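Local structure of acetoacetate decarboxylase (Sphingomonas wittichii, 5UPB) at residues L15-L20 against S65-A70; L28-R33 against H235-G240; Y81-L86 against V103-E108; H183-A188 against P195-V200. The protein is an acetoacetate decarboxylase-like enzyme, classed as a lyase, that probably acts, as its relatives do, through a Schiff base with its substrate. All blocks are in the same frame, centred on the assembly; numbering follows the deposited sequence.

Contact 1 of 4, residues L15-L20 against S65-A70; sequences LVDDAL and SEDQPA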
# COMPACT_ATOMS: atom_id res chain seq x y z
N LEU A 15 -6.51 18.41 -6.10
CA LEU A 15 -6.53 17.04 -6.60
C LEU A 15 -6.90 16.99 -8.07
O LEU A 15 -6.37 16.17 -8.83
CB LEU A 15 -7.55 16.19 -5.85
CG LEU A 15 -7.18 15.41 -4.62
CD1 LEU A 15 -8.45 14.63 -4.20
CD2 LEU A 15 -6.01 14.49 -4.83
N VAL A 16 -7.86 17.82 -8.47
CA VAL A 16 -8.47 17.77 -9.79
C VAL A 16 -8.58 19.20 -10.28
O VAL A 16 -8.82 20.12 -9.49
CB VAL A 16 -9.86 17.08 -9.72
CG1 VAL A 16 -10.51 17.09 -11.07
CG2 VAL A 16 -9.72 15.64 -9.19
N ASP A 17 -8.40 19.39 -11.59
CA ASP A 17 -8.67 20.67 -12.26
C ASP A 17 -9.78 20.45 -13.28
O ASP A 17 -10.17 19.32 -13.56
CB ASP A 17 -7.40 21.22 -12.92
CG ASP A 17 -6.58 20.15 -13.61
OD1 ASP A 17 -7.13 19.04 -13.78
OD2 ASP A 17 -5.41 20.38 -13.96
N ASP A 18 -10.33 21.53 -13.83
CA ASP A 18 -11.36 21.37 -14.86
C ASP A 18 -10.78 21.42 -16.27
O ASP A 18 -11.49 21.76 -17.23
CB ASP A 18 -12.47 22.42 -14.68
CG ASP A 18 -11.94 23.82 -14.60
OD1 ASP A 18 -10.78 24.00 -14.20
OD2 ASP A 18 -12.71 24.75 -14.94
N ALA A 19 -9.51 21.10 -16.41
CA ALA A 19 -8.93 20.92 -17.72
C ALA A 19 -9.47 19.65 -18.38
O ALA A 19 -10.01 18.76 -17.73
CB ALA A 19 -7.41 20.85 -17.62
N LEU A 20 -9.35 19.60 -19.69
CA LEU A 20 -9.66 18.38 -20.41
C LEU A 20 -8.54 17.35 -20.19
O LEU A 20 -7.36 17.68 -20.23
CB LEU A 20 -9.84 18.68 -21.90
CG LEU A 20 -11.10 19.50 -22.27
CD1 LEU A 20 -11.10 19.83 -23.75
CD2 LEU A 20 -12.42 18.83 -21.89
N SER A 65 -3.35 15.71 -18.32
CA SER A 65 -4.06 16.98 -18.48
C SER A 65 -3.55 17.69 -19.72
O SER A 65 -2.34 17.78 -19.95
CB SER A 65 -3.83 17.87 -17.26
OG SER A 65 -4.37 19.17 -17.44
N GLU A 66 -4.49 18.21 -20.52
CA GLU A 66 -4.15 18.86 -21.78
C GLU A 66 -3.30 20.11 -21.55
O GLU A 66 -2.53 20.51 -22.44
CB GLU A 66 -5.44 19.20 -22.53
CG GLU A 66 -5.22 19.64 -23.96
CD GLU A 66 -6.20 19.00 -24.93
OE1 GLU A 66 -7.29 18.56 -24.51
OE2 GLU A 66 -5.87 18.93 -26.13
N ASP A 67 -3.45 20.75 -20.39
CA ASP A 67 -2.64 21.92 -20.03
C ASP A 67 -1.63 21.64 -18.92
O ASP A 67 -1.14 22.58 -18.28
CB ASP A 67 -3.56 23.09 -19.64
CG ASP A 67 -4.21 22.90 -18.28
OD1 ASP A 67 -4.06 21.82 -17.68
OD2 ASP A 67 -4.87 23.85 -17.82
N GLN A 68 -1.30 20.38 -18.66
CA GLN A 68 -0.10 20.02 -17.91
C GLN A 68 0.40 18.73 -18.56
O GLN A 68 0.53 17.68 -17.91
CB GLN A 68 -0.36 19.86 -16.42
CG GLN A 68 0.00 21.07 -15.60
CD GLN A 68 0.13 20.74 -14.12
OE1 GLN A 68 -0.87 20.61 -13.41
NE2 GLN A 68 1.37 20.59 -13.66
N PRO A 69 0.65 18.78 -19.86
CA PRO A 69 0.90 17.54 -20.58
C PRO A 69 2.20 16.88 -20.19
O PRO A 69 2.37 15.68 -20.47
CB PRO A 69 0.91 17.99 -22.05
CG PRO A 69 1.35 19.44 -21.99
CD PRO A 69 0.78 19.98 -20.72
N ALA A 70 3.09 17.59 -19.51
CA ALA A 70 4.37 17.03 -19.09
C ALA A 70 4.45 16.71 -17.60
O ALA A 70 5.53 16.48 -17.08
CB ALA A 70 5.50 18.00 -19.45

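Contact 2 of 4, residues L28-R33 against H235-G240; sequences LTVYLR and HEVLAG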
# COMPACT_ATOMS: atom_id res chain seq x y z
N LEU A 28 -9.07 -5.41 -19.32
CA LEU A 28 -9.59 -6.77 -19.29
C LEU A 28 -11.07 -6.67 -18.96
O LEU A 28 -11.44 -6.08 -17.93
CB LEU A 28 -8.85 -7.61 -18.24
CG LEU A 28 -9.50 -8.94 -17.86
CD1 LEU A 28 -9.57 -9.85 -19.10
CD2 LEU A 28 -8.71 -9.64 -16.73
N THR A 29 -11.92 -7.21 -19.83
CA THR A 29 -13.36 -7.08 -19.68
C THR A 29 -14.05 -8.43 -19.84
O THR A 29 -13.76 -9.19 -20.77
CB THR A 29 -13.90 -6.08 -20.70
OG1 THR A 29 -13.26 -4.81 -20.48
CG2 THR A 29 -15.41 -5.92 -20.58
N VAL A 30 -15.00 -8.69 -18.93
CA VAL A 30 -15.88 -9.84 -19.00
C VAL A 30 -17.31 -9.34 -19.02
O VAL A 30 -17.74 -8.56 -18.15
CB VAL A 30 -15.65 -10.81 -17.84
CG1 VAL A 30 -16.71 -11.92 -17.90
CG2 VAL A 30 -14.25 -11.36 -17.93
N TYR A 31 -18.05 -9.77 -20.03
CA TYR A 31 -19.46 -9.46 -20.13
C TYR A 31 -20.29 -10.55 -19.47
O TYR A 31 -19.96 -11.74 -19.52
CB TYR A 31 -19.85 -9.31 -21.60
CG TYR A 31 -19.14 -8.15 -22.23
CD1 TYR A 31 -19.52 -6.84 -21.93
CD2 TYR A 31 -18.12 -8.35 -23.16
CE1 TYR A 31 -18.85 -5.75 -22.51
CE2 TYR A 31 -17.46 -7.28 -23.74
CZ TYR A 31 -17.84 -5.98 -23.43
OH TYR A 31 -17.20 -4.92 -24.02
N LEU A 32 -21.35 -10.11 -18.80
CA LEU A 32 -22.22 -10.94 -17.99
C LEU A 32 -23.66 -10.55 -18.24
O LEU A 32 -23.96 -9.42 -18.65
CB LEU A 32 -21.99 -10.75 -16.48
CG LEU A 32 -20.58 -10.72 -15.95
CD1 LEU A 32 -20.70 -10.28 -14.52
CD2 LEU A 32 -20.00 -12.10 -16.07
N ARG A 33 -24.57 -11.44 -17.84
CA ARG A 33 -25.99 -11.13 -17.78
C ARG A 33 -26.48 -11.53 -16.40
O ARG A 33 -26.23 -12.66 -15.96
CB ARG A 33 -26.80 -11.84 -18.86
CG ARG A 33 -28.28 -11.41 -18.90
CD ARG A 33 -29.04 -12.02 -20.08
NE ARG A 33 -28.39 -11.72 -21.36
CZ ARG A 33 -27.91 -12.63 -22.21
NH1 ARG A 33 -28.00 -13.93 -21.96
NH2 ARG A 33 -27.33 -12.22 -23.34
N HIS A 235 -25.21 -14.88 -12.26
CA HIS A 235 -24.98 -14.35 -13.59
C HIS A 235 -24.72 -15.48 -14.58
O HIS A 235 -24.39 -16.61 -14.21
CB HIS A 235 -23.82 -13.37 -13.63
CG HIS A 235 -22.54 -13.95 -13.12
ND1 HIS A 235 -21.97 -13.55 -11.93
CD2 HIS A 235 -21.75 -14.92 -13.62
CE1 HIS A 235 -20.86 -14.24 -11.74
NE2 HIS A 235 -20.71 -15.09 -12.75
N GLU A 236 -24.86 -15.12 -15.84
CA GLU A 236 -24.42 -15.92 -16.97
C GLU A 236 -23.20 -15.22 -17.55
O GLU A 236 -23.25 -14.01 -17.81
CB GLU A 236 -25.52 -16.03 -18.03
CG GLU A 236 -25.07 -16.79 -19.30
CD GLU A 236 -26.12 -16.77 -20.43
OE1 GLU A 236 -25.84 -17.36 -21.51
OE2 GLU A 236 -27.18 -16.13 -20.25
N VAL A 237 -22.12 -15.96 -17.71
CA VAL A 237 -20.90 -15.41 -18.29
C VAL A 237 -21.01 -15.47 -19.81
O VAL A 237 -21.20 -16.54 -20.39
CB VAL A 237 -19.66 -16.17 -17.80
CG1 VAL A 237 -18.42 -15.53 -18.33
CG2 VAL A 237 -19.63 -16.21 -16.27
N LEU A 238 -20.93 -14.32 -20.46
CA LEU A 238 -21.18 -14.24 -21.90
C LEU A 238 -19.90 -14.26 -22.73
O LEU A 238 -19.80 -15.02 -23.69
CB LEU A 238 -21.96 -12.96 -22.22
CG LEU A 238 -23.27 -12.78 -21.46
CD1 LEU A 238 -23.87 -11.43 -21.79
CD2 LEU A 238 -24.26 -13.90 -21.80
N ALA A 239 -18.94 -13.42 -22.41
CA ALA A 239 -17.77 -13.28 -23.26
C ALA A 239 -16.66 -12.59 -22.50
O ALA A 239 -16.89 -11.95 -21.47
CB ALA A 239 -18.10 -12.46 -24.51
N GLY A 240 -15.45 -12.71 -23.02
CA GLY A 240 -14.32 -12.00 -22.46
C GLY A 240 -13.46 -11.42 -23.56
O GLY A 240 -13.40 -11.96 -24.68

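Contact 3 of 4, residues Y81-L86 against V103-E108; sequences YNEAAL and VWVDKE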
# COMPACT_ATOMS: atom_id res chain seq x y z
N TYR A 81 -3.10 5.03 -12.85
CA TYR A 81 -3.93 4.39 -11.84
C TYR A 81 -4.52 3.11 -12.40
O TYR A 81 -4.59 2.91 -13.60
CB TYR A 81 -5.03 5.32 -11.36
CG TYR A 81 -6.10 5.64 -12.39
CD1 TYR A 81 -5.95 6.72 -13.25
CD2 TYR A 81 -7.26 4.88 -12.49
CE1 TYR A 81 -6.94 7.06 -14.16
CE2 TYR A 81 -8.25 5.21 -13.44
CZ TYR A 81 -8.09 6.31 -14.23
OH TYR A 81 -9.04 6.69 -15.16
N ASN A 82 -4.92 2.24 -11.48
CA ASN A 82 -5.64 1.04 -11.85
C ASN A 82 -7.07 1.13 -11.35
O ASN A 82 -7.34 1.74 -10.30
CB ASN A 82 -4.98 -0.19 -11.26
CG ASN A 82 -3.54 -0.26 -11.64
OD1 ASN A 82 -3.21 -0.45 -12.80
ND2 ASN A 82 -2.67 0.07 -10.69
N GLU A 83 -7.95 0.46 -12.05
CA GLU A 83 -9.37 0.55 -11.75
C GLU A 83 -10.09 -0.74 -12.09
O GLU A 83 -9.79 -1.40 -13.10
CB GLU A 83 -9.99 1.70 -12.52
CG GLU A 83 -11.46 1.93 -12.26
CD GLU A 83 -11.94 3.24 -12.89
OE1 GLU A 83 -11.71 4.31 -12.29
OE2 GLU A 83 -12.52 3.22 -14.00
N ALA A 84 -11.05 -1.10 -11.22
CA ALA A 84 -11.94 -2.23 -11.47
C ALA A 84 -13.38 -1.77 -11.30
O ALA A 84 -13.70 -0.97 -10.41
CB ALA A 84 -11.62 -3.38 -10.51
N ALA A 85 -14.27 -2.34 -12.10
CA ALA A 85 -15.65 -1.90 -12.04
C ALA A 85 -16.61 -3.00 -12.43
O ALA A 85 -16.29 -3.90 -13.22
CB ALA A 85 -15.89 -0.70 -12.94
N LEU A 86 -17.83 -2.85 -11.91
CA LEU A 86 -19.01 -3.60 -12.34
C LEU A 86 -20.03 -2.58 -12.82
O LEU A 86 -20.50 -1.75 -12.03
CB LEU A 86 -19.56 -4.43 -11.17
CG LEU A 86 -18.57 -5.44 -10.61
CD1 LEU A 86 -19.02 -6.01 -9.28
CD2 LEU A 86 -18.41 -6.56 -11.63
N VAL A 103 -17.26 0.85 -8.56
CA VAL A 103 -15.93 1.10 -9.11
C VAL A 103 -14.95 1.21 -7.95
O VAL A 103 -15.24 1.87 -6.95
CB VAL A 103 -15.91 2.40 -9.93
CG1 VAL A 103 -14.53 2.62 -10.58
CG2 VAL A 103 -17.01 2.36 -10.98
N TRP A 104 -13.79 0.56 -8.10
CA TRP A 104 -12.68 0.67 -7.16
C TRP A 104 -11.45 1.12 -7.95
O TRP A 104 -11.17 0.59 -9.02
CB TRP A 104 -12.39 -0.66 -6.43
CG TRP A 104 -13.57 -1.21 -5.62
CD1 TRP A 104 -13.80 -1.04 -4.27
CD2 TRP A 104 -14.67 -2.00 -6.12
NE1 TRP A 104 -14.96 -1.68 -3.91
CE2 TRP A 104 -15.51 -2.27 -5.02
CE3 TRP A 104 -15.01 -2.50 -7.38
CZ2 TRP A 104 -16.68 -3.02 -5.14
CZ3 TRP A 104 -16.18 -3.25 -7.49
CH2 TRP A 104 -16.99 -3.51 -6.36
N VAL A 105 -10.74 2.13 -7.42
CA VAL A 105 -9.59 2.73 -8.07
C VAL A 105 -8.51 2.85 -7.00
O VAL A 105 -8.79 2.82 -5.80
CB VAL A 105 -9.96 4.11 -8.72
CG1 VAL A 105 -10.31 5.17 -7.67
CG2 VAL A 105 -8.85 4.63 -9.60
N ASP A 106 -7.25 2.99 -7.43
CA ASP A 106 -6.19 3.04 -6.42
C ASP A 106 -5.49 4.39 -6.33
O ASP A 106 -4.41 4.47 -5.75
CB ASP A 106 -5.15 1.93 -6.63
CG ASP A 106 -4.45 1.98 -7.97
OD1 ASP A 106 -4.63 2.96 -8.69
OD2 ASP A 106 -3.67 1.05 -8.26
N LYS A 107 -6.10 5.45 -6.85
CA LYS A 107 -5.58 6.81 -6.70
C LYS A 107 -6.78 7.70 -6.39
O LYS A 107 -7.78 7.68 -7.10
CB LYS A 107 -4.85 7.28 -7.98
CG LYS A 107 -3.57 6.53 -8.30
CD LYS A 107 -2.49 6.83 -7.29
CE LYS A 107 -1.28 5.92 -7.41
NZ LYS A 107 -0.74 6.05 -8.83
N GLU A 108 -6.68 8.50 -5.33
CA GLU A 108 -7.86 9.25 -4.93
C GLU A 108 -8.17 10.41 -5.86
O GLU A 108 -9.32 10.86 -5.89
CB GLU A 108 -7.74 9.72 -3.44
CG GLU A 108 -7.18 11.10 -3.20
CD GLU A 108 -5.67 11.21 -3.47
OE1 GLU A 108 -5.22 10.98 -4.61
OE2 GLU A 108 -4.89 11.55 -2.54

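Contact 4 of 4, residues H183-A188 against P195-V200; sequences HRHWPA and PVSELV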
# COMPACT_ATOMS: atom_id res chain seq x y z
N HIS A 183 -24.31 9.39 -11.41
CA HIS A 183 -25.16 9.97 -10.37
C HIS A 183 -24.24 10.89 -9.58
O HIS A 183 -23.47 10.43 -8.74
CB HIS A 183 -25.77 8.91 -9.46
CG HIS A 183 -26.61 9.47 -8.37
ND1 HIS A 183 -27.03 8.73 -7.28
CD2 HIS A 183 -27.10 10.72 -8.19
CE1 HIS A 183 -27.78 9.49 -6.50
NE2 HIS A 183 -27.82 10.71 -7.01
N ARG A 184 -24.25 12.16 -9.93
CA ARG A 184 -23.44 13.14 -9.22
C ARG A 184 -24.17 13.43 -7.92
O ARG A 184 -25.25 14.02 -7.93
CB ARG A 184 -23.19 14.37 -10.08
CG ARG A 184 -22.39 15.43 -9.39
CD ARG A 184 -22.17 16.57 -10.34
NE ARG A 184 -21.12 17.44 -9.84
CZ ARG A 184 -21.42 18.54 -9.20
NH1 ARG A 184 -22.68 18.84 -9.00
NH2 ARG A 184 -20.47 19.35 -8.70
N HIS A 185 -23.58 12.97 -6.82
CA HIS A 185 -24.29 12.90 -5.55
C HIS A 185 -23.38 13.42 -4.45
O HIS A 185 -22.22 12.99 -4.37
CB HIS A 185 -24.71 11.44 -5.27
CG HIS A 185 -25.58 11.29 -4.06
ND1 HIS A 185 -25.12 10.75 -2.88
CD2 HIS A 185 -26.88 11.60 -3.84
CE1 HIS A 185 -26.09 10.75 -1.99
NE2 HIS A 185 -27.17 11.27 -2.54
N TRP A 186 -23.89 14.35 -3.65
CA TRP A 186 -23.09 14.97 -2.59
C TRP A 186 -24.03 15.25 -1.43
O TRP A 186 -24.63 16.33 -1.33
CB TRP A 186 -22.39 16.24 -3.07
CG TRP A 186 -21.27 16.71 -2.17
CD1 TRP A 186 -21.19 17.92 -1.52
CD2 TRP A 186 -20.09 15.98 -1.81
NE1 TRP A 186 -20.02 18.00 -0.80
CE2 TRP A 186 -19.33 16.82 -0.95
CE3 TRP A 186 -19.58 14.72 -2.14
CZ2 TRP A 186 -18.09 16.43 -0.41
CZ3 TRP A 186 -18.36 14.32 -1.59
CH2 TRP A 186 -17.63 15.19 -0.73
N PRO A 187 -24.23 14.27 -0.56
CA PRO A 187 -25.31 14.40 0.43
C PRO A 187 -24.94 15.36 1.54
O PRO A 187 -23.78 15.73 1.73
CB PRO A 187 -25.46 12.97 0.97
CG PRO A 187 -24.09 12.38 0.81
CD PRO A 187 -23.56 12.97 -0.48
N ALA A 188 -25.97 15.78 2.27
CA ALA A 188 -25.82 16.64 3.44
C ALA A 188 -25.69 15.79 4.71
O ALA A 188 -26.45 14.84 4.90
CB ALA A 188 -27.01 17.59 3.61
N PRO A 195 -27.25 19.93 -0.32
CA PRO A 195 -26.99 18.65 -0.98
C PRO A 195 -27.04 18.77 -2.50
O PRO A 195 -27.56 19.72 -3.06
CB PRO A 195 -28.13 17.77 -0.46
CG PRO A 195 -29.28 18.74 -0.35
CD PRO A 195 -28.67 20.08 0.03
N VAL A 196 -26.47 17.77 -3.16
CA VAL A 196 -26.55 17.63 -4.61
C VAL A 196 -26.96 16.21 -4.93
O VAL A 196 -26.43 15.27 -4.33
CB VAL A 196 -25.21 17.94 -5.32
CG1 VAL A 196 -25.32 17.68 -6.88
CG2 VAL A 196 -24.71 19.34 -5.01
N SER A 197 -27.88 16.06 -5.88
CA SER A 197 -28.24 14.74 -6.41
C SER A 197 -28.77 14.91 -7.84
O SER A 197 -29.89 15.36 -8.06
CB SER A 197 -29.27 14.05 -5.53
OG SER A 197 -29.56 12.76 -6.07
N GLU A 198 -27.97 14.52 -8.82
CA GLU A 198 -28.38 14.72 -10.21
C GLU A 198 -27.77 13.67 -11.13
O GLU A 198 -26.63 13.22 -10.96
CB GLU A 198 -28.00 16.13 -10.72
CG GLU A 198 -26.51 16.47 -10.56
CD GLU A 198 -26.20 17.94 -10.62
OE1 GLU A 198 -27.12 18.78 -10.52
OE2 GLU A 198 -25.01 18.29 -10.72
N LEU A 199 -28.58 13.27 -12.10
CA LEU A 199 -28.15 12.37 -13.15
C LEU A 199 -27.35 13.16 -14.17
O LEU A 199 -27.76 14.26 -14.57
CB LEU A 199 -29.39 11.71 -13.78
CG LEU A 199 -29.28 10.53 -14.74
CD1 LEU A 199 -28.82 9.32 -13.97
CD2 LEU A 199 -30.68 10.27 -15.34
N VAL A 200 -26.22 12.59 -14.60
CA VAL A 200 -25.34 13.24 -15.55
C VAL A 200 -25.02 12.24 -16.66
O VAL A 200 -25.19 11.04 -16.52
CB VAL A 200 -24.04 13.73 -14.88
CG1 VAL A 200 -24.33 14.75 -13.79
CG2 VAL A 200 -23.28 12.56 -14.25

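Contact 1 of 4, residues L15-L20 against S65-A70
Asp67 holds CG between its own backbone N and carbonyl carbon (chi1 73°), which sets CG 3.9 Å from Ala19 CB with the carboxylate oxygens beside that methyl, while Ser65, with OG anti to its backbone N (chi1 174°), brings a hydroxyl to the same methyl. Ala19 CB is thereby 3.5 Å from Asp67 OD1 and equally far from Ser65 OG. These two polar groups are joined to each other: Ser65 OG donates to Asp67 OD1 at 2.7 Å, a short bond that limits the swing of the carboxylate. Both belong to a type I beta turn from Ser65 to Gln68, closed by Gln68 N and Ser65 O at 3.1 Å. The turn follows strand 53-65, and the loop 15-20 leads into strand 21-34, its antiparallel partner, so the two segments meet where that pair of strands gives way to loops. One backbone hydrogen bond spans them, from Glu66 N to Leu20 O at 2.9 Å. Beyond it the side chains of Leu20 and Glu66 run side by side in the same direction, with Glu66 OE1 3.7 Å from Leu20 CB. Asp17 adds a second carboxylate, its OD2 4.2 Å from Asp67 OD1; such like charges may disfavour full ionisation of both. The other oxygen of Asp17, OD1, is hydrogen-bonded to Tyr21 OH, and nearby Asp18 packs on Leu189 of the second subunit.

Contact 2 of 4, residues L28-R33 against H235-G240
A classic beta bulge, in which Leu238 and Ala239 together face Tyr31, interrupts the antiparallel pairing of strands 21-34 and 235-249. Tyr31 O accepts a bond from Leu238 N at 2.9 Å and a weak one from Ala239 N at 3.5 Å, while Tyr31 N returns a bond to Ala239 O. The extra residue shifts the register by one, and regular pairing resumes at Leu32 with Val237 and at Arg33 with Glu236. Arg33 and Glu236 lie side by side on the same face of the sheet, pointing the same way, the glutamate extended and the arginine bent at chi3. They form a salt bridge, NH1 to OE2 at 2.9 Å, with the guanidinium and carboxylate planes 77° apart; the arginine is poorly ordered, so this bridge is probably mobile. Leu238 crosses Arg33 at about a right angle and puts CD2 over one face of the guanidinium, 3.7 Å from NH1. On the opposite face of the sheet, Val30 CG1 meets Val237 CG1 at 4.0 Å, and both valines pack on Pro217 of strand 206-221. Leu32 belongs to this face too, and its CD2 lies 4.1 Å above the plane of the His235 imidazole, displaced toward the rim.

Contact 3 of 4, residues Y81-L86 against V103-E108
Asp106 grips Asn82 with both carboxylate oxygens. OD2 takes a bond from Asn82 ND2 at 2.8 Å on its syn side and close to the amide plane, whereas OD1 is met by Asn82 N, 2.9 Å away, from 40° above the carboxylate plane. Asp106 N answers with a bond to Asn82 O at 3.1 Å, a third link between the same two residues. The aspartate has CG between its backbone N and carbonyl carbon (chi1 60°), which turns CG toward the neighbouring strand. An alanine here would probably leave Asn82 N and ND2 without these acceptors and set the amide free to turn. These bonds lie just past the regular pairing of a beta hairpin, strands 80-92 and 95-105, in which Ala84 and Trp104 form an antiparallel hydrogen-bonded pair. Lys107, next in line, is the N-cap residue of helix 108-116; its CG touches Tyr81 CB at 3.6 Å while NZ reaches Ala77 O and Val80 O. Val105 CG2 presses on the Tyr81 ring obliquely, 3.3 Å from CD2. Glu83 crosses Val103, with CD 3.5 Å from CG1, and its carboxylate is held by a salt bridge to Lys121 and a hydrogen bond with Tyr57 OH. Because Schiff-base lysines mark this family, that cluster is consistent with a place near the active site. On the other face of the sheet, Leu86 CD1 meets the edge of the Trp104 indole.

Contact 4 of 4, residues H183-A188 against P195-V200
His183 NE2 and Ser197 OG share a hydrogen bond of 2.8 Å, in which either could be the donor. The oxygen lies near the imidazole plane at the ring's edge. One face of this ring carries His185 CB, 3.6 Å above its centre, so the imidazole is held both at an edge and over a face. Ser197 OG also borders the edge of the His185 ring, 3.7 Å from CD2. The segments are the two arms of a beta hairpin, strands 179-186 and 196-202, whose hydrogen-bonded pairs are Arg184 with Glu198 and Trp186 with Val196. On the face that bears these four, Arg184, with CG anti to its backbone N (chi1 179°), and Glu198 extend side by side in the same direction, and Arg184 CD comes within 3.3 Å of Glu198 OE2. NH1 is modelled 2.9 Å from Glu198 OE2 as a salt bridge, although the position of NH1 is less sure. The arginine's NE binds Leu116 O and its NH2 binds Pro187 O of the second subunit. An alanine here would probably leave Leu116 O and Pro187 O of the second subunit without these donors and the Glu198 carboxylate without its arginine neighbour. Near the turn, Trp186 CB packs on Val196 CB at 4.0 Å, while its indole stacks on Trp186 of the second subunit. Glu198 OE1 is taken by Arg254 and by Thr194 OG1 of the second subunit. The salt bridge to Arg254, with Arg184 probably adding a second, would tend to keep the buried acid ionised, and the hydrogen bonds of this charged cluster to another chain tie the hairpin to the subunit interface.

In the fold
Contact 3 is the most central in space, its centre about 7 Å from the chain's centre, and the other three lie around it with centres about 19 or 20 Å from its own. Contact 1 touches it directly, Leu15 CD2 resting 3.6 Å from Glu108 CD. Contact 4 is linked through neighbouring parallel strands, 95-105 and 179-186, though nearest atoms stay about 10 Å apart. Contact 2 lies on the opposite side of the chain's centre from contact 1, and no other subunit touches it, whereas contacts 1, 3 and 4 all meet the second subunit. If Lys121 is the Schiff-base lysine, as in related decarboxylases, contact 3 probably lies nearest the active site of the four.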